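Long-range contacts in alpha-glucosidase (Pseudoalteromonas sp. K8, PDB 5HQA), which hydrolyses alpha-glucosidic bonds as a chloride-activated glycoside hydrolase of family 97, with a calcium ion bound near its sugar pocket: residues I494-F499 / N627-T632; L513-A518 / G588-E593; G565-F570 / R596-S601; N621-N626 / L648-G653. All coordinates share one frame; numbering follows the deposited sequence. Where two conformers were deposited one is given.

Interaction 1. Residues I494-F499 / N627-T632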
loop_
_atom_site.group_PDB
_atom_site.type_symbol
_atom_site.label_atom_id
_atom_site.label_comp_id
_atom_site.label_asym_id
_atom_site.label_seq_id
_atom_site.Cartn_x
_atom_site.Cartn_y
_atom_site.Cartn_z
ATOM N N ILE A 494 19.393 0.530 1.054
ATOM C CA ILE A 494 20.504 1.387 0.641
ATOM C C ILE A 494 21.660 1.182 1.614
ATOM O O ILE A 494 21.518 1.399 2.823
ATOM C CB ILE A 494 20.081 2.865 0.571
ATOM C CG1 ILE A 494 19.041 3.075 -0.534
ATOM C CG2 ILE A 494 21.291 3.764 0.310
ATOM C CD1 ILE A 494 19.537 2.686 -1.926
ATOM N N PHE A 495 22.806 0.751 1.088
ATOM C CA PHE A 495 23.997 0.484 1.883
ATOM C C PHE A 495 24.996 1.625 1.866
ATOM O O PHE A 495 25.696 1.827 2.860
ATOM C CB PHE A 495 24.714 -0.779 1.387
ATOM C CG PHE A 495 24.199 -2.051 2.005
ATOM C CD1 PHE A 495 22.937 -2.106 2.565
ATOM C CD2 PHE A 495 24.991 -3.190 2.034
ATOM C CE1 PHE A 495 22.463 -3.288 3.133
ATOM C CE2 PHE A 495 24.534 -4.368 2.607
ATOM C CZ PHE A 495 23.269 -4.421 3.158
ATOM N N ASP A 496 25.121 2.341 0.753
ATOM C CA ASP A 496 25.937 3.552 0.728
ATOM C C ASP A 496 25.008 4.719 1.046
ATOM O O ASP A 496 24.241 5.181 0.191
ATOM C CB ASP A 496 26.641 3.734 -0.612
ATOM C CG ASP A 496 27.396 5.065 -0.690
ATOM O OD1 ASP A 496 27.634 5.678 0.380
ATOM O OD2 ASP A 496 27.747 5.499 -1.813
ATOM N N LEU A 497 25.071 5.186 2.290
ATOM C CA LEU A 497 24.280 6.311 2.757
ATOM C C LEU A 497 25.016 7.633 2.619
ATOM O O LEU A 497 24.505 8.660 3.079
ATOM C CB LEU A 497 23.891 6.099 4.221
ATOM C CG LEU A 497 23.180 4.789 4.528
ATOM C CD1 LEU A 497 23.225 4.532 6.018
ATOM C CD2 LEU A 497 21.739 4.860 4.054
ATOM N N SER A 498 26.200 7.631 1.999
ATOM C CA SER A 498 27.129 8.755 2.050
ATOM C C SER A 498 27.296 9.478 0.719
ATOM O O SER A 498 28.159 10.353 0.624
ATOM C CB SER A 498 28.508 8.281 2.524
ATOM O OG SER A 498 28.443 7.649 3.791
ATOM N N PHE A 499 26.501 9.146 -0.303
ATOM C CA PHE A 499 26.746 9.665 -1.650
ATOM C C PHE A 499 26.591 11.179 -1.737
ATOM O O PHE A 499 27.135 11.796 -2.663
ATOM C CB PHE A 499 25.812 8.981 -2.661
ATOM C CG PHE A 499 24.362 8.984 -2.246
ATOM C CD1 PHE A 499 23.851 7.963 -1.454
ATOM C CD2 PHE A 499 23.514 10.005 -2.644
ATOM C CE1 PHE A 499 22.515 7.969 -1.049
ATOM C CE2 PHE A 499 22.177 10.014 -2.250
ATOM C CZ PHE A 499 21.677 8.988 -1.451
ATOM N N ASN A 627 27.267 8.539 12.395
ATOM C CA ASN A 627 27.811 7.204 12.597
ATOM C C ASN A 627 26.777 6.141 12.230
ATOM O O ASN A 627 26.467 5.271 13.053
ATOM C CB ASN A 627 28.275 7.054 14.048
ATOM C CG ASN A 627 29.236 5.906 14.234
ATOM O OD1 ASN A 627 29.884 5.462 13.288
ATOM N ND2 ASN A 627 29.341 5.421 15.467
ATOM N N PRO A 628 26.225 6.160 11.009
ATOM C CA PRO A 628 25.138 5.223 10.692
ATOM C C PRO A 628 25.586 3.803 10.398
ATOM O O PRO A 628 24.732 2.905 10.373
ATOM C CB PRO A 628 24.503 5.838 9.436
ATOM C CG PRO A 628 25.689 6.453 8.738
ATOM C CD PRO A 628 26.568 7.004 9.845
ATOM N N TYR A 629 26.871 3.563 10.151
ATOM C CA TYR A 629 27.279 2.246 9.686
ATOM C C TYR A 629 27.689 1.291 10.801
ATOM O O TYR A 629 27.861 0.101 10.525
ATOM C CB TYR A 629 28.437 2.359 8.694
ATOM C CG TYR A 629 28.124 3.173 7.455
ATOM C CD1 TYR A 629 27.175 2.741 6.534
ATOM C CD2 TYR A 629 28.794 4.363 7.195
ATOM C CE1 TYR A 629 26.895 3.482 5.388
ATOM C CE2 TYR A 629 28.520 5.112 6.056
ATOM C CZ TYR A 629 27.569 4.660 5.156
ATOM O OH TYR A 629 27.304 5.394 4.016
ATOM N N ASP A 630 27.871 1.763 12.034
ATOM C CA ASP A 630 28.259 0.847 13.105
ATOM C C ASP A 630 27.222 -0.254 13.232
ATOM O O ASP A 630 26.031 0.022 13.414
ATOM C CB ASP A 630 28.408 1.587 14.430
ATOM C CG ASP A 630 29.731 2.332 14.541
ATOM O OD1 ASP A 630 30.432 2.501 13.516
ATOM O OD2 ASP A 630 30.067 2.752 15.667
ATOM N N LEU A 631 27.674 -1.499 13.126
ATOM C CA LEU A 631 26.786 -2.641 13.015
ATOM C C LEU A 631 27.363 -3.802 13.812
ATOM O O LEU A 631 28.578 -4.014 13.816
ATOM C CB LEU A 631 26.612 -3.046 11.549
ATOM C CG LEU A 631 25.656 -4.201 11.262
ATOM C CD1 LEU A 631 24.221 -3.720 11.371
ATOM C CD2 LEU A 631 25.938 -4.766 9.879
ATOM N N THR A 632 26.494 -4.546 14.488
ATOM C CA THR A 632 26.883 -5.767 15.179
ATOM C C THR A 632 26.059 -6.915 14.618
ATOM O O THR A 632 24.844 -6.782 14.461
ATOM C CB THR A 632 26.670 -5.646 16.691
ATOM O OG1 THR A 632 27.532 -4.626 17.200
ATOM C CG2 THR A 632 26.984 -6.973 17.399
HETATM O O HOH W 1 29.968 4.596 1.921
#
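Tyr629 reaches from the C-terminal beta domain into an Asx turn made by Asp496, Leu497 and Ser498, in a loop of the glycoside hydrolase 97 (TIM-barrel) region. Asp496 OD1 closes the turn by accepting Ser498 N, which stands above the carboxylate plane. The tight part is the grip on the phenol. Leu497 N donates to Tyr629 OH at 2.8 Å in a bent bond (133°). Ser498 OG and Tyr629 OH are hydrogen-bonded at 2.5 Å, and either hydroxyl could be the donor. Both partners meet the ring at its edge and in its plane, so two bonds hold the hydroxyl. Ser498 OG gets there by standing anti to its own carbonyl carbon (chi1 -57°). Phe495 O lies at the same ring's edge, 3.3 Å from Tyr629 CE1, and also accepts a bond from Lys540. Leu497 slides past the tyrosine in the opposite direction, its CD1 3.9 Å from Tyr629 CE1 and 3.9 Å from Pro628 CB. A leucine in place of Tyr629 would probably leave Leu497 N and Ser498 OG without their shared partner and open a gap beside Leu497 CD1. Packing is looser by the partly exposed Asp496, where a water donates to Asp496 OD1 at 3.0 Å and has only a weak, 3.5 Å bond with Tyr629 OH.

Interaction 2. Residues L513-A518 / G588-E593. With MG (magnesium ion), chain F.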
loop_
_atom_site.group_PDB
_atom_site.type_symbol
_atom_site.label_atom_id
_atom_site.label_comp_id
_atom_site.label_asym_id
_atom_site.label_seq_id
_atom_site.Cartn_x
_atom_site.Cartn_y
_atom_site.Cartn_z
ATOM N N LEU A 513 22.403 1.773 9.106
ATOM C CA LEU A 513 22.476 0.629 8.205
ATOM C C LEU A 513 21.543 -0.488 8.652
ATOM O O LEU A 513 20.843 -1.088 7.831
ATOM C CB LEU A 513 23.922 0.130 8.138
ATOM C CG LEU A 513 24.230 -1.083 7.266
ATOM C CD1 LEU A 513 23.876 -0.809 5.819
ATOM C CD2 LEU A 513 25.716 -1.414 7.402
ATOM N N ALA A 514 21.526 -0.789 9.952
ATOM C CA ALA A 514 20.654 -1.853 10.433
ATOM C C ALA A 514 19.185 -1.533 10.178
ATOM O O ALA A 514 18.387 -2.440 9.927
ATOM C CB ALA A 514 20.909 -2.105 11.921
ATOM N N LYS A 515 18.805 -0.253 10.213
ATOM C CA LYS A 515 17.416 0.089 9.909
ATOM C C LYS A 515 17.074 -0.267 8.464
ATOM O O LYS A 515 15.954 -0.708 8.173
ATOM C CB LYS A 515 17.164 1.573 10.190
ATOM C CG LYS A 515 15.755 2.048 9.802
ATOM C CD LYS A 515 15.385 3.305 10.576
ATOM C CE LYS A 515 14.100 3.940 10.064
ATOM N NZ LYS A 515 13.878 5.244 10.757
ATOM N N GLN A 516 18.035 -0.105 7.545
ATOM C CA GLN A 516 17.796 -0.504 6.161
ATOM C C GLN A 516 17.520 -1.998 6.054
ATOM O O GLN A 516 16.698 -2.424 5.235
ATOM C CB GLN A 516 18.983 -0.120 5.280
ATOM C CG GLN A 516 19.142 1.381 5.071
ATOM C CD GLN A 516 17.948 1.989 4.367
ATOM O OE1 GLN A 516 17.521 1.505 3.313
ATOM N NE2 GLN A 516 17.375 3.033 4.966
ATOM N N LEU A 517 18.197 -2.813 6.874
ATOM C CA LEU A 517 17.929 -4.250 6.871
ATOM C C LEU A 517 16.557 -4.557 7.462
ATOM O O LEU A 517 15.819 -5.409 6.944
ATOM C CB LEU A 517 19.014 -4.985 7.653
ATOM C CG LEU A 517 20.438 -4.822 7.135
ATOM C CD1 LEU A 517 21.406 -5.556 8.045
ATOM C CD2 LEU A 517 20.535 -5.343 5.712
ATOM N N ALA A 518 16.202 -3.871 8.549
ATOM C CA ALA A 518 14.925 -4.116 9.209
ATOM C C ALA A 518 13.740 -3.887 8.275
ATOM O O ALA A 518 12.684 -4.513 8.450
ATOM C CB ALA A 518 14.810 -3.219 10.440
ATOM N N GLY A 588 11.798 -7.699 12.343
ATOM C CA GLY A 588 12.347 -6.398 12.026
ATOM C C GLY A 588 11.784 -5.368 12.982
ATOM O O GLY A 588 10.600 -5.422 13.336
ATOM N N ALA A 589 12.623 -4.438 13.433
ATOM C CA ALA A 589 12.174 -3.348 14.290
ATOM C C ALA A 589 12.835 -2.059 13.822
ATOM O O ALA A 589 13.998 -2.073 13.415
ATOM C CB ALA A 589 12.513 -3.617 15.763
ATOM N N VAL A 590 12.089 -0.951 13.854
ATOM C CA VAL A 590 12.656 0.361 13.558
ATOM C C VAL A 590 12.131 1.367 14.572
ATOM O O VAL A 590 11.072 1.183 15.179
ATOM C CB VAL A 590 12.350 0.863 12.125
ATOM C CG1 VAL A 590 12.926 -0.096 11.073
ATOM C CG2 VAL A 590 10.857 1.076 11.935
ATOM N N THR A 591 12.891 2.442 14.748
ATOM C CA THR A 591 12.465 3.546 15.587
ATOM C C THR A 591 12.445 4.832 14.760
ATOM O O THR A 591 12.765 4.840 13.568
ATOM C CB THR A 591 13.378 3.682 16.807
ATOM O OG1 THR A 591 12.874 4.709 17.672
ATOM C CG2 THR A 591 14.810 4.025 16.359
ATOM N N ASP A 592 12.058 5.922 15.418
ATOM C CA ASP A 592 12.018 7.248 14.806
ATOM C C ASP A 592 13.314 7.995 15.110
ATOM O O ASP A 592 14.387 7.386 15.140
ATOM C CB ASP A 592 10.792 8.025 15.309
ATOM C CG ASP A 592 10.756 8.149 16.842
ATOM O OD1 ASP A 592 11.720 7.696 17.496
ATOM O OD2 ASP A 592 9.773 8.711 17.390
ATOM N N GLU A 593 13.238 9.305 15.369
ATOM C CA GLU A 593 14.463 10.055 15.640
ATOM C C GLU A 593 15.081 9.715 16.995
ATOM O O GLU A 593 16.232 10.100 17.246
ATOM C CB GLU A 593 14.194 11.564 15.552
ATOM C CG GLU A 593 13.396 12.142 16.737
ATOM C CD GLU A 593 11.901 11.810 16.685
ATOM O OE1 GLU A 593 11.407 11.353 15.626
ATOM O OE2 GLU A 593 11.216 12.007 17.716
HETATM MG MG MG F . 7.970 9.728 17.104
HETATM O O HOH W 2 8.713 11.046 15.752
HETATM O O HOH W 3 8.716 10.986 18.594
HETATM O O HOH W 4 6.196 10.809 17.048
#
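Lys515 and Ala518 of helix 513-522 pack on Val590 and its neighbours in strand 585-591, a helix-on-sheet contact at the strand end that leads into the magnesium site. The axes of the two short segments approach to 7.5 Å and cross at -130°. Where helix and strand are nearest, the small residues allow it. Ala518 CB lies 3.3 Å from Ala589 O and 3.7 Å from Val590 CG1, and a side chain on Gly588 would run into Ala518 O. Farther along, Lys515 crosses Val590 at about a right angle, its CG 3.8 Å from Val590 CG1. Its CG is anti to the backbone N (chi1 176°), and the chain stays extended beyond, passing the valine to the last carbonyl of the strand. There Lys515 NZ donates to Thr591 O at 3.1 Å, nearly in line with the C=O bond, and also bonds Ser651 OG. A methionine in place of Lys515 would probably leave Thr591 O without this donor and Ser651 OG without one of its partners, with a buried carbonyl to satisfy. One residue on, Asp592 OD2 binds the magnesium ion at 2.1 Å, while Glu593 accepts bonds from two of the metal's waters as a second-shell residue. Ile475 of helix 474-478 touches both Lys515 and Val590. Strand 585-591 lies between strands 567-574 and 653-660, and Ala589 and Thr591 meet Leu646 and Leu648 of strand 643-648.

Interaction 3. Residues G565-F570 / R596-S601. With MG (magnesium ion), chain F.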
loop_
_atom_site.group_PDB
_atom_site.type_symbol
_atom_site.label_atom_id
_atom_site.label_comp_id
_atom_site.label_asym_id
_atom_site.label_seq_id
_atom_site.Cartn_x
_atom_site.Cartn_y
_atom_site.Cartn_z
ATOM N N GLY A 565 4.329 6.645 14.641
ATOM C CA GLY A 565 5.325 7.697 14.568
ATOM C C GLY A 565 6.471 7.555 15.543
ATOM O O GLY A 565 7.285 8.479 15.658
ATOM N N ASP A 566 6.554 6.432 16.260
ATOM C CA ASP A 566 7.638 6.175 17.200
ATOM C C ASP A 566 8.389 4.891 16.892
ATOM O O ASP A 566 9.615 4.930 16.742
ATOM C CB ASP A 566 7.105 6.133 18.643
ATOM C CG ASP A 566 6.682 7.499 19.151
ATOM O OD1 ASP A 566 7.025 8.522 18.502
ATOM O OD2 ASP A 566 6.010 7.549 20.206
ATOM N N PHE A 567 7.707 3.750 16.793
ATOM C CA PHE A 567 8.424 2.506 16.506
ATOM C C PHE A 567 7.439 1.418 16.117
ATOM O O PHE A 567 6.233 1.538 16.347
ATOM C CB PHE A 567 9.265 2.036 17.705
ATOM C CG PHE A 567 8.458 1.451 18.840
ATOM C CD1 PHE A 567 7.777 2.281 19.733
ATOM C CD2 PHE A 567 8.405 0.071 19.038
ATOM C CE1 PHE A 567 7.042 1.744 20.799
ATOM C CE2 PHE A 567 7.678 -0.476 20.095
ATOM C CZ PHE A 567 6.992 0.361 20.977
ATOM N N ILE A 568 7.975 0.341 15.540
ATOM C CA ILE A 568 7.190 -0.861 15.270
ATOM C C ILE A 568 8.131 -2.060 15.275
ATOM O O ILE A 568 9.296 -1.957 14.875
ATOM C CB ILE A 568 6.399 -0.771 13.937
ATOM C CG1 ILE A 568 5.615 -2.072 13.703
ATOM C CG2 ILE A 568 7.332 -0.480 12.777
ATOM C CD1 ILE A 568 4.232 -1.907 13.207
ATOM N N VAL A 569 7.617 -3.199 15.750
ATOM C CA VAL A 569 8.320 -4.480 15.758
ATOM C C VAL A 569 7.428 -5.510 15.081
ATOM O O VAL A 569 6.291 -5.732 15.519
ATOM C CB VAL A 569 8.665 -4.944 17.182
ATOM C CG1 VAL A 569 9.482 -6.241 17.129
ATOM C CG2 VAL A 569 9.415 -3.854 17.934
ATOM N N PHE A 570 7.943 -6.156 14.031
ATOM C CA PHE A 570 7.233 -7.205 13.306
ATOM C C PHE A 570 7.970 -8.521 13.468
ATOM O O PHE A 570 9.201 -8.554 13.417
ATOM C CB PHE A 570 7.149 -6.893 11.810
ATOM C CG PHE A 570 5.785 -6.486 11.329
ATOM C CD1 PHE A 570 4.793 -7.435 11.136
ATOM C CD2 PHE A 570 5.517 -5.163 11.012
ATOM C CE1 PHE A 570 3.530 -7.065 10.662
ATOM C CE2 PHE A 570 4.268 -4.787 10.534
ATOM C CZ PHE A 570 3.281 -5.742 10.355
ATOM N N ARG A 596 15.726 3.927 21.179
ATOM C CA ARG A 596 14.676 3.265 21.951
ATOM C C ARG A 596 15.129 1.875 22.364
ATOM O O ARG A 596 15.763 1.162 21.583
ATOM C CB ARG A 596 13.354 3.129 21.164
ATOM C CG ARG A 596 12.599 4.428 20.981
ATOM C CD ARG A 596 11.244 4.287 20.240
ATOM N NE ARG A 596 10.841 5.630 19.825
ATOM C CZ ARG A 596 10.216 6.488 20.619
ATOM N NH1 ARG A 596 9.888 6.106 21.851
ATOM N NH2 ARG A 596 9.911 7.717 20.194
ATOM N N THR A 597 14.776 1.493 23.589
ATOM C CA THR A 597 14.946 0.136 24.089
ATOM C C THR A 597 13.585 -0.543 24.115
ATOM O O THR A 597 12.628 0.010 24.663
ATOM C CB THR A 597 15.560 0.146 25.489
ATOM O OG1 THR A 597 16.860 0.741 25.426
ATOM C CG2 THR A 597 15.680 -1.266 26.040
ATOM N N ILE A 598 13.490 -1.724 23.510
ATOM C CA ILE A 598 12.227 -2.448 23.415
ATOM C C ILE A 598 12.439 -3.869 23.919
ATOM O O ILE A 598 13.300 -4.591 23.401
ATOM C CB ILE A 598 11.686 -2.475 21.979
ATOM C CG1 ILE A 598 11.690 -1.071 21.380
ATOM C CG2 ILE A 598 10.279 -3.068 21.963
ATOM C CD1 ILE A 598 11.594 -1.085 19.882
ATOM N N GLU A 599 11.646 -4.282 24.903
ATOM C CA GLU A 599 11.698 -5.650 25.400
ATOM C C GLU A 599 10.714 -6.517 24.625
ATOM O O GLU A 599 9.537 -6.165 24.499
ATOM C CB GLU A 599 11.375 -5.695 26.891
ATOM C CG GLU A 599 12.104 -4.642 27.691
ATOM C CD GLU A 599 13.589 -4.930 27.826
ATOM O OE1 GLU A 599 14.015 -6.071 27.521
ATOM O OE2 GLU A 599 14.330 -4.009 28.239
ATOM N N ILE A 600 11.189 -7.654 24.127
ATOM C CA ILE A 600 10.418 -8.514 23.240
ATOM C C ILE A 600 10.455 -9.940 23.778
ATOM O O ILE A 600 11.532 -10.476 24.057
ATOM C CB ILE A 600 10.970 -8.459 21.799
ATOM C CG1 ILE A 600 10.656 -7.101 21.170
ATOM C CG2 ILE A 600 10.413 -9.589 20.948
ATOM C CD1 ILE A 600 9.177 -6.796 21.098
ATOM N N SER A 601 9.286 -10.550 23.927
ATOM C CA SER A 601 9.223 -11.984 24.173
ATOM C C SER A 601 9.374 -12.737 22.858
ATOM O O SER A 601 8.813 -12.344 21.831
ATOM C CB SER A 601 7.898 -12.366 24.831
ATOM O OG SER A 601 7.752 -13.775 24.838
HETATM MG MG MG F . 7.970 9.728 17.104
HETATM O O HOH W 5 8.504 9.827 21.264
HETATM O O HOH W 2 8.713 11.046 15.752
HETATM O O HOH W 3 8.716 10.986 18.594
HETATM O O HOH W 4 6.196 10.809 17.048
#
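Phe567 and Val569 on one strand meet Arg596, Ile598 and Ile600 on another across the two layers of a beta sandwich. The short strand axes approach no closer than 9.9 Å and are inclined by -33°, so the layers are bridged mainly by side chains. The apolar contacts come first. Ile598 CD1 lies 3.5 Å from Phe567 CD2 and 4.0 Å from Val569 CG2, sliding past both residues. Val569 CG1 and Ile600 CD1 meet tip to tip at 4.0 Å. Arg596 adds its aliphatic part, with CD 3.9 Å from Phe567 CB, the two side chains crossing at about a right angle. Charge contacts follow at the bulged start of the strand, where Asp566 and Phe567 both face Ala563. The arginine runs extended out to NE (chi3 -165°) and stacks its guanidinium on the Asp566 carboxylate, the planes 20° apart. Asp566 OD2 and Arg596 NH2 form a long salt bridge of 3.9 Å in which no N-H points at the oxygen. Metal bonds are the third kind: Asp566 OD1 at 2.1 Å and Gly565 O bind magnesium, with Asp592 and three waters completing the shell. Arg596 NE also pairs with Asp592 OD1, and NH2 donates to a water. The arginine would probably offset part of the negative charge that the two aspartates gather round the ion, meeting the Asp566 carboxylate through stacked charge, without a directed N-H.

Interaction 4. Residues N621-N626 / L648-G653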
loop_
_atom_site.group_PDB
_atom_site.type_symbol
_atom_site.label_atom_id
_atom_site.label_comp_id
_atom_site.label_asym_id
_atom_site.label_seq_id
_atom_site.Cartn_x
_atom_site.Cartn_y
_atom_site.Cartn_z
ATOM N N ASN A 621 27.888 2.388 19.319
ATOM C CA ASN A 621 27.971 3.836 19.150
ATOM C C ASN A 621 27.233 4.345 17.919
ATOM O O ASN A 621 27.410 5.509 17.542
ATOM C CB ASN A 621 29.437 4.264 19.093
ATOM C CG ASN A 621 30.199 3.840 20.321
ATOM O OD1 ASN A 621 29.711 3.995 21.437
ATOM N ND2 ASN A 621 31.376 3.267 20.127
ATOM N N ALA A 622 26.410 3.510 17.291
ATOM C CA ALA A 622 25.680 3.932 16.103
ATOM C C ALA A 622 24.754 5.104 16.407
ATOM O O ALA A 622 24.124 5.166 17.466
ATOM C CB ALA A 622 24.863 2.766 15.547
ATOM N N GLU A 623 24.683 6.041 15.466
ATOM C CA GLU A 623 23.664 7.083 15.461
ATOM C C GLU A 623 23.581 7.600 14.030
ATOM O O GLU A 623 24.607 7.721 13.360
ATOM C CB GLU A 623 23.984 8.207 16.462
ATOM C CG GLU A 623 25.252 8.985 16.178
ATOM C CD GLU A 623 25.035 10.160 15.219
ATOM O OE1 GLU A 623 26.039 10.678 14.681
ATOM O OE2 GLU A 623 23.868 10.569 15.002
ATOM N N TRP A 624 22.362 7.895 13.560
ATOM C CA TRP A 624 22.163 7.974 12.113
ATOM C C TRP A 624 22.908 9.140 11.464
ATOM O O TRP A 624 23.251 9.053 10.283
ATOM C CB TRP A 624 20.669 8.047 11.775
ATOM C CG TRP A 624 19.969 9.346 12.110
ATOM C CD1 TRP A 624 19.276 9.635 13.254
ATOM C CD2 TRP A 624 19.861 10.510 11.272
ATOM N NE1 TRP A 624 18.754 10.909 13.185
ATOM C CE2 TRP A 624 19.096 11.465 11.979
ATOM C CE3 TRP A 624 20.346 10.840 9.998
ATOM C CZ2 TRP A 624 18.801 12.729 11.454
ATOM C CZ3 TRP A 624 20.056 12.098 9.479
ATOM C CH2 TRP A 624 19.285 13.022 10.206
ATOM N N LYS A 625 23.158 10.234 12.191
ATOM C CA LYS A 625 23.654 11.449 11.542
ATOM C C LYS A 625 25.077 11.278 11.029
ATOM O O LYS A 625 25.354 11.474 9.836
ATOM C CB LYS A 625 23.569 12.635 12.505
ATOM C CG LYS A 625 22.131 13.005 12.837
ATOM C CD LYS A 625 22.047 14.172 13.809
ATOM C CE LYS A 625 20.588 14.531 14.087
ATOM N NZ LYS A 625 20.488 15.522 15.192
ATOM N N ASN A 626 26.005 10.936 11.917
ATOM C CA ASN A 626 27.403 10.834 11.531
ATOM C C ASN A 626 28.005 9.466 11.785
ATOM O O ASN A 626 29.146 9.235 11.385
ATOM C CB ASN A 626 28.218 11.920 12.240
ATOM C CG ASN A 626 27.783 13.313 11.821
ATOM O OD1 ASN A 626 27.974 13.707 10.671
ATOM N ND2 ASN A 626 27.168 14.048 12.734
ATOM N N LEU A 648 17.734 0.127 19.860
ATOM C CA LEU A 648 17.692 0.790 18.568
ATOM C C LEU A 648 18.385 2.144 18.680
ATOM O O LEU A 648 18.069 2.931 19.578
ATOM C CB LEU A 648 16.238 0.960 18.109
ATOM C CG LEU A 648 15.539 -0.205 17.385
ATOM C CD1 LEU A 648 15.892 -1.564 17.958
ATOM C CD2 LEU A 648 14.029 -0.026 17.357
ATOM N N ALA A 649 19.339 2.403 17.784
ATOM C CA ALA A 649 19.987 3.705 17.753
ATOM C C ALA A 649 19.005 4.758 17.240
ATOM O O ALA A 649 17.887 4.445 16.819
ATOM C CB ALA A 649 21.232 3.662 16.867
ATOM N N THR A 650 19.421 6.028 17.279
ATOM C CA THR A 650 18.612 7.063 16.642
ATOM C C THR A 650 18.399 6.715 15.173
ATOM O O THR A 650 19.353 6.413 14.450
ATOM C CB THR A 650 19.271 8.434 16.778
ATOM O OG1 THR A 650 20.606 8.385 16.249
ATOM C CG2 THR A 650 19.308 8.860 18.252
ATOM N N SER A 651 17.134 6.727 14.753
ATOM C CA SER A 651 16.703 6.229 13.444
ATOM C C SER A 651 17.378 4.902 13.107
ATOM O O SER A 651 17.868 4.673 11.996
ATOM C CB SER A 651 16.939 7.267 12.349
ATOM O OG SER A 651 16.089 6.980 11.242
ATOM N N GLY A 652 17.398 4.010 14.096
ATOM C CA GLY A 652 18.009 2.712 13.958
ATOM C C GLY A 652 16.996 1.587 13.824
ATOM O O GLY A 652 15.788 1.793 13.673
ATOM N N GLY A 653 17.517 0.367 13.886
ATOM C CA GLY A 653 16.682 -0.800 13.675
ATOM C C GLY A 653 17.453 -2.065 13.971
ATOM O O GLY A 653 18.662 -2.042 14.221
HETATM O O HOH W 6 22.010 6.311 18.833
HETATM O O HOH W 7 21.717 10.943 16.542
#
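Two loops of the C-terminal beta domain, each linking strands, draw together where Glu623 and Thr650 bring their CA atoms to 5.2 Å, and the main direct link between them is backbone to side chain. Trp624 N donates to Thr650 OG1 at 3.2 Å in a fairly straight bond (155°), with only a weak second bond to Thr650 O. A chi1 of 55° sets the threonine OG1 between its own backbone N and carbonyl carbon, facing the donor. Glu623 and Thr650 lie side by side, pointing the same way, and a water joins Glu623 OE2 to Thr650 OG1. The glutamate also folds back on its own loop, where OE2 accepts Lys625 N and OE1 accepts Asn626 N, both from above the carboxylate plane. Thr650 O meets the indole of Trp624 at its edge and in plane, 3.4 Å from CD1. Ser651 CB lies 3.4 Å from the same CD1, and Lys625 CG covers one face of the ring over its centre. Ala649 CB presses on Ala622 O at 3.3 Å. A second water bridges Ala622 O and Thr650 N, so the two backbones are joined indirectly there. Ser651 OG is bonded to Gln510 O. The loop 621-626 leads from strand 611-618 towards strand 631-638, while 648-653 connects strands 643-648 and 653-660; Asp618 OD1 accepts Ala649 N and Gly653 N, and Arg508 bonds Trp624 O.

How the interactions relate
Interactions 1 and 2 join the glycoside hydrolase 97 region to the C-terminal domain, whereas interactions 3 and 4 lie within that domain. Along the chain, interactions 2 and 3 are both nested inside the loop closed by interaction 1 and cross each other, and interaction 4 crosses interaction 1. Interactions 2 and 3 have centres about 10 Å apart and share the magnesium ion, with strands 567-574 and 585-591 adjacent in the six-stranded sheet. Interaction 4 has its centre about 9 Å from that of interaction 2 and about 10 Å from that of interaction 1; interactions 1 and 3, centres about 21 Å apart, do not touch. The metal thus lies where the interdomain interaction 2 meets the intradomain interaction 3.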